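Local coordinates for putative exported protein (Bacteroides fragilis, PDB 3FZX), which binds calcium and, as a putative exported protein with a YmcC-like fold, may also bind lipid, at the interface of chains A and B. Coordinates in Å, arbitrary orientation; residue numbers count along the deposited sequence, not the author numbering. Chains: chain A/B, Putative exported protein.

Contact 1: the interface of chains A and B. Residues chain A 44, 46-47, 73-74; chain B 128, 130, 142.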
ATOM      1  N   TYR A  44     -11.460   8.509 -11.550  1.00 29.73           N
ATOM      2  CA  TYR A  44     -12.458   8.194 -10.560  1.00 31.90           C
ATOM      3  C   TYR A  44     -13.067   9.524 -10.121  1.00 33.77           C
ATOM      4  O   TYR A  44     -12.413  10.553 -10.204  1.00 31.11           O
ATOM      5  CB  TYR A  44     -11.818   7.467  -9.376  1.00 33.62           C
ATOM      6  CG  TYR A  44     -11.407   6.048  -9.682  1.00 30.76           C
ATOM      7  CD1 TYR A  44     -12.304   5.000  -9.492  1.00 36.94           C
ATOM      8  CD2 TYR A  44     -10.138   5.746 -10.191  1.00 33.51           C
ATOM      9  CE1 TYR A  44     -11.953   3.693  -9.781  1.00 33.74           C
ATOM     10  CE2 TYR A  44      -9.778   4.415 -10.487  1.00 28.26           C
ATOM     11  CZ  TYR A  44     -10.690   3.411 -10.264  1.00 32.02           C
ATOM     12  OH  TYR A  44     -10.377   2.113 -10.534  1.00 38.03           O
ATOM     13  N   SER A  46     -13.459  10.757  -7.253  1.00 45.57           N
ATOM     14  CA  SER A  46     -12.608  11.334  -6.210  1.00 47.56           C
ATOM     15  C   SER A  46     -11.173  11.694  -6.619  1.00 46.90           C
ATOM     16  O   SER A  46     -10.374  12.048  -5.740  1.00 50.98           O
ATOM     17  CB  SER A  46     -12.528  10.338  -5.052  1.00 47.79           C
ATOM     18  OG  SER A  46     -11.894   9.157  -5.501  1.00 54.52           O
ATOM     19  N   GLY A  47     -10.830  11.609  -7.908  1.00 42.55           N
ATOM     20  CA  GLY A  47      -9.439  11.778  -8.338  1.00 41.13           C
ATOM     21  C   GLY A  47      -8.925  10.651  -9.231  1.00 40.26           C
ATOM     22  O   GLY A  47      -9.641   9.729  -9.572  1.00 45.20           O
ATOM     23  N   CYS A  73      -4.680  10.227  -6.493  1.00 35.59           N
ATOM     24  CA  CYS A  73      -5.373  11.332  -5.885  1.00 42.02           C
ATOM     25  C   CYS A  73      -6.689  10.767  -5.398  1.00 39.66           C
ATOM     26  O   CYS A  73      -7.419  10.154  -6.158  1.00 36.41           O
ATOM     27  CB  CYS A  73      -5.653  12.409  -6.943  1.00 43.64           C
ATOM     28  SG  CYS A  73      -5.369  14.008  -6.340  1.00 71.48           S
ATOM     29  N   SER A  74      -6.962  10.937  -4.123  1.00 42.23           N
ATOM     30  CA  SER A  74      -8.242  10.584  -3.561  1.00 46.89           C
ATOM     31  C   SER A  74      -8.734  11.734  -2.671  1.00 50.73           C
ATOM     32  O   SER A  74      -8.059  12.142  -1.724  1.00 50.79           O
ATOM     33  CB  SER A  74      -8.158   9.309  -2.774  1.00 44.48           C
ATOM     34  OG  SER A  74      -9.429   9.102  -2.200  1.00 55.82           O
TER
ATOM     35  N   THR B 128      -8.879   3.258   0.789  1.00 35.28           N
ATOM     36  CA  THR B 128      -9.539   3.183  -0.511  1.00 35.96           C
ATOM     37  C   THR B 128      -8.893   2.097  -1.376  1.00 36.17           C
ATOM     38  O   THR B 128      -7.674   2.051  -1.539  1.00 35.27           O
ATOM     39  CB  THR B 128      -9.497   4.531  -1.220  1.00 36.62           C
ATOM     40  OG1 THR B 128     -10.136   5.485  -0.376  1.00 40.38           O
ATOM     41  CG2 THR B 128     -10.207   4.483  -2.575  1.00 33.02           C
ATOM     42  N   ARG B 130      -9.044   0.445  -5.180  1.00 36.29           N
ATOM     43  CA  ARG B 130      -9.471   0.637  -6.565  1.00 35.82           C
ATOM     44  C   ARG B 130      -9.161  -0.624  -7.366  1.00 39.04           C
ATOM     45  O   ARG B 130      -8.073  -1.188  -7.235  1.00 39.99           O
ATOM     46  CB  ARG B 130      -8.783   1.867  -7.166  1.00 33.89           C
ATOM     47  CG  ARG B 130      -9.359   3.197  -6.571  1.00 31.04           C
ATOM     48  CD  ARG B 130      -8.529   4.365  -6.926  1.00 29.34           C
ATOM     49  NE  ARG B 130      -9.171   5.634  -6.592  1.00 27.32           N
ATOM     50  CZ  ARG B 130      -8.638   6.836  -6.773  1.00 27.56           C
ATOM     51  NH1 ARG B 130      -7.405   6.975  -7.255  1.00 28.73           N
ATOM     52  NH2 ARG B 130      -9.341   7.919  -6.460  1.00 29.62           N
ATOM     53  N   GLU B 142     -14.167   1.635  -7.385  1.00 33.85           N
ATOM     54  CA  GLU B 142     -13.521   2.170  -6.189  1.00 35.64           C
ATOM     55  C   GLU B 142     -14.348   1.834  -4.946  1.00 36.56           C
ATOM     56  O   GLU B 142     -15.571   2.088  -4.923  1.00 33.11           O
ATOM     57  CB  GLU B 142     -13.373   3.668  -6.285  1.00 35.81           C
ATOM     58  CG  GLU B 142     -12.728   4.315  -5.049  1.00 42.01           C
ATOM     59  CD  GLU B 142     -12.605   5.823  -5.183  1.00 42.73           C
ATOM     60  OE1 GLU B 142     -11.634   6.316  -5.777  1.00 50.21           O
ATOM     61  OE2 GLU B 142     -13.477   6.536  -4.669  1.00 54.74           O
TER
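B:Arg130 lies over one face of A:Tyr44 and reaches into chain A where the ends of strands 30-44 and 63-74 and the loop residue A:Ser46 of chain A meet strands 127-133 and 140-158 of chain B, in a two-fold pairing that may or may not persist outside the crystal. The side chain leaves strand 127-133 with CG anti to the carbonyl carbon (chi1 -72°), then runs extended from CG to NE, long enough to pass along the whole tyrosine ring. B:Arg130 CB starts beside the phenol hydroxyl, 3.7 Å from A:Tyr44 OH. CG comes next, near CZ, and B:Arg130 CD sits over the ring face, 4.0 Å from the A:Tyr44 centroid, in a CH-pi contact offset toward the rim. NE continues past CD2, and the guanidinium, only 5° from parallel to the ring, extends toward the tyrosine's own CB; the two side chains thus run in opposite directions.

At the tip the polar bonds take over. B:Arg130 NE donates to the carboxylate oxygen B:Glu142 OE1 at 2.7 Å, a salt bridge on that oxygen's anti lone pair, and B:Arg130 NH2 meets the same oxygen at 2.9 Å, nearly along its C-O axis. This side-on grip, almost in the guanidinium plane, ties the arginine to the neighbouring strand 140-158 and should limit rotation about its end. B:Arg130 NH2 also crosses the interface, donating in plane to the hydroxyl A:Ser46 OG at 3.0 Å, while the backbone carbonyl A:Cys73 O receives it at 3.0 Å from a donor somewhat out of the carbonyl plane. With these three acceptors NH2 must share its two hydrogens. B:Glu142 is extended, and its CB packs against CD1 of A:Tyr44. The serine hydroxyl closes the network: A:Ser46 OG lies 2.9 Å from B:Glu142 OE1, within hydrogen-bonding distance.

Contact 2: the interface of chains A and B. Residues chain A 130-132, 140-141; chain B 42, 44, 49.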
ATOM      1  N   ARG A 130       9.692  -2.407   3.014  1.00 36.29           N
ATOM      2  CA  ARG A 130      10.459  -3.626   3.265  1.00 35.82           C
ATOM      3  C   ARG A 130      10.787  -4.297   1.934  1.00 39.04           C
ATOM      4  O   ARG A 130       9.921  -4.402   1.065  1.00 39.99           O
ATOM      5  CB  ARG A 130       9.674  -4.565   4.189  1.00 33.89           C
ATOM      6  CG  ARG A 130       9.632  -4.025   5.658  1.00 31.04           C
ATOM      7  CD  ARG A 130       8.660  -4.761   6.489  1.00 29.34           C
ATOM      8  NE  ARG A 130       8.776  -4.441   7.909  1.00 27.32           N
ATOM      9  CZ  ARG A 130       8.008  -4.933   8.874  1.00 27.56           C
ATOM     10  NH1 ARG A 130       7.004  -5.760   8.597  1.00 28.73           N
ATOM     11  NH2 ARG A 130       8.240  -4.589  10.136  1.00 29.62           N
ATOM     12  N   LEU A 131      12.044  -4.728   1.776  1.00 37.66           N
ATOM     13  CA  LEU A 131      12.484  -5.446   0.587  1.00 35.88           C
ATOM     14  C   LEU A 131      12.968  -6.828   1.008  1.00 34.51           C
ATOM     15  O   LEU A 131      13.500  -7.015   2.101  1.00 37.15           O
ATOM     16  CB  LEU A 131      13.593  -4.685  -0.152  1.00 35.65           C
ATOM     17  CG  LEU A 131      13.265  -3.230  -0.504  1.00 38.57           C
ATOM     18  CD1 LEU A 131      13.639  -2.280   0.613  1.00 29.80           C
ATOM     19  CD2 LEU A 131      13.948  -2.815  -1.794  1.00 27.72           C
ATOM     20  N   TYR A 132      12.744  -7.815   0.164  1.00 32.71           N
ATOM     21  CA  TYR A 132      13.165  -9.184   0.481  1.00 34.66           C
ATOM     22  C   TYR A 132      13.316  -9.981  -0.778  1.00 34.59           C
ATOM     23  O   TYR A 132      12.558  -9.798  -1.709  1.00 34.36           O
ATOM     24  CB  TYR A 132      12.160  -9.906   1.381  1.00 36.17           C
ATOM     25  CG  TYR A 132      10.771  -9.342   1.332  1.00 38.50           C
ATOM     26  CD1 TYR A 132       9.824  -9.760   0.387  1.00 38.38           C
ATOM     27  CD2 TYR A 132      10.404  -8.372   2.265  1.00 45.50           C
ATOM     28  CE1 TYR A 132       8.552  -9.187   0.382  1.00 40.01           C
ATOM     29  CE2 TYR A 132       9.165  -7.802   2.273  1.00 48.01           C
ATOM     30  CZ  TYR A 132       8.244  -8.191   1.350  1.00 46.71           C
ATOM     31  OH  TYR A 132       7.053  -7.544   1.476  1.00 45.21           O
ATOM     32  N   ARG A 140      17.311  -9.307   2.965  1.00 34.79           N
ATOM     33  CA  ARG A 140      16.172  -8.418   3.146  1.00 34.48           C
ATOM     34  C   ARG A 140      16.567  -7.102   3.813  1.00 35.17           C
ATOM     35  O   ARG A 140      17.651  -6.986   4.386  1.00 37.51           O
ATOM     36  CB  ARG A 140      15.096  -9.107   3.969  1.00 32.43           C
ATOM     37  CG  ARG A 140      15.466  -9.459   5.364  1.00 31.64           C
ATOM     38  CD  ARG A 140      14.369 -10.300   5.973  1.00 27.88           C
ATOM     39  NE  ARG A 140      14.561 -10.491   7.407  1.00 29.95           N
ATOM     40  CZ  ARG A 140      15.458 -11.318   7.956  1.00 30.61           C
ATOM     41  NH1 ARG A 140      16.311 -12.028   7.225  1.00 30.72           N
ATOM     42  NH2 ARG A 140      15.531 -11.405   9.257  1.00 29.34           N
ATOM     43  N   ALA A 141      15.658  -6.135   3.773  1.00 34.73           N
ATOM     44  CA  ALA A 141      15.920  -4.817   4.320  1.00 33.65           C
ATOM     45  C   ALA A 141      14.613  -4.140   4.700  1.00 33.24           C
ATOM     46  O   ALA A 141      13.573  -4.454   4.136  1.00 33.90           O
ATOM     47  CB  ALA A 141      16.661  -3.974   3.266  1.00 29.66           C
TER
ATOM     48  N   TYR B  42       8.692 -13.137   7.118  1.00 35.80           N
ATOM     49  CA  TYR B  42      10.001 -12.528   7.335  1.00 34.23           C
ATOM     50  C   TYR B  42      10.013 -11.789   8.666  1.00 36.10           C
ATOM     51  O   TYR B  42       9.049 -11.094   9.014  1.00 35.23           O
ATOM     52  CB  TYR B  42      10.279 -11.507   6.234  1.00 34.45           C
ATOM     53  CG  TYR B  42      10.252 -12.071   4.831  1.00 34.30           C
ATOM     54  CD1 TYR B  42      11.391 -12.634   4.266  1.00 31.89           C
ATOM     55  CD2 TYR B  42       9.089 -12.045   4.070  1.00 31.73           C
ATOM     56  CE1 TYR B  42      11.370 -13.151   2.968  1.00 31.40           C
ATOM     57  CE2 TYR B  42       9.057 -12.566   2.772  1.00 37.10           C
ATOM     58  CZ  TYR B  42      10.204 -13.114   2.227  1.00 37.14           C
ATOM     59  OH  TYR B  42      10.188 -13.637   0.952  1.00 37.86           O
ATOM     60  N   TYR B  44      11.589  -8.897  11.121  1.00 29.73           N
ATOM     61  CA  TYR B  44      12.272  -7.631  11.182  1.00 31.90           C
ATOM     62  C   TYR B  44      12.308  -7.228  12.655  1.00 33.77           C
ATOM     63  O   TYR B  44      11.449  -7.638  13.422  1.00 31.11           O
ATOM     64  CB  TYR B  44      11.527  -6.587  10.347  1.00 33.62           C
ATOM     65  CG  TYR B  44      11.654  -6.795   8.858  1.00 30.76           C
ATOM     66  CD1 TYR B  44      12.704  -6.211   8.155  1.00 36.94           C
ATOM     67  CD2 TYR B  44      10.749  -7.595   8.150  1.00 33.51           C
ATOM     68  CE1 TYR B  44      12.848  -6.402   6.792  1.00 33.74           C
ATOM     69  CE2 TYR B  44      10.894  -7.790   6.761  1.00 28.26           C
ATOM     70  CZ  TYR B  44      11.936  -7.178   6.105  1.00 32.02           C
ATOM     71  OH  TYR B  44      12.105  -7.340   4.763  1.00 38.03           O
ATOM     72  N   GLU B  49       6.703  -9.525   8.630  1.00 35.21           N
ATOM     73  CA  GLU B  49       6.126  -9.310   7.313  1.00 34.90           C
ATOM     74  C   GLU B  49       5.679 -10.662   6.758  1.00 35.55           C
ATOM     75  O   GLU B  49       6.482 -11.601   6.712  1.00 36.62           O
ATOM     76  CB  GLU B  49       7.160  -8.733   6.361  1.00 33.53           C
ATOM     77  CG  GLU B  49       6.580  -8.291   5.017  1.00 33.48           C
ATOM     78  CD  GLU B  49       6.220  -6.821   4.992  1.00 39.65           C
ATOM     79  OE1 GLU B  49       5.969  -6.228   6.071  1.00 37.88           O
ATOM     80  OE2 GLU B  49       6.207  -6.243   3.874  1.00 36.23           O
TER
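A:Tyr132 and B:Tyr42 stack across the interface, in a protein of the DUF3108-like family whose YmcC-like fold supplies strands 127-133 and 140-158 of chain A and 30-44 and 47-58 of chain B. Their ring planes are 19° apart and the centroids 4.5 Å. The overlap is displaced: A:Tyr132 CD1 lies near B:Tyr42 CE2, and the methylene A:Tyr132 CB sits over the face of the B:Tyr42 ring, 3.9 Å from its centroid. At A:Tyr132, CG nearly eclipses the backbone N (chi1 22°), an unusual torsion that sets the ring under this partner.

Charged and polar bonds converge on B:Glu49, whose chain bends at chi2 (94°) so that its two oxygens serve different residues. B:Glu49 OE1 forms a salt bridge with the guanidinium nitrogen A:Arg130 NH1 at 2.8 Å; the bond is fairly straight and approaches from the anti side, tilted out of the carboxylate plane. B:Glu49 OE2 uses its anti lone pair to accept from the phenol hydroxyl A:Tyr132 OH at 2.9 Å. The tyrosine ring is turned steeply against the carboxylate, and its CE2 packs on B:Glu49 CG.

Backbone carbonyls accept the hydroxyl of B:Tyr44. B:Tyr44 OH hydrogen-bonds to A:Leu131 O at 3.0 Å and more weakly to A:Ala141 O, reaching both neighbouring strands. The same hydroxyl lies in plane at the edge of the A:Tyr132 ring, and the aliphatic chain of A:Arg140 runs alongside, its CB 3.6 Å from B:Tyr44 OH.

Contact 1 and contact 2 have C-alpha centres about 29 Å apart, at opposite ends of the two-fold interface. They share Tyr44 and Arg130 with the chains exchanged, along with strands 30-44, 47-58, 127-133 and 140-158. Each therefore describes a different part of one repeated patch, and by symmetry the two together give the fuller surroundings of each Arg130 and Tyr44 pair. Such reciprocal end-to-end anchoring would steady the pairing of the two copies, although the coordinates alone do not establish a dimer in solution.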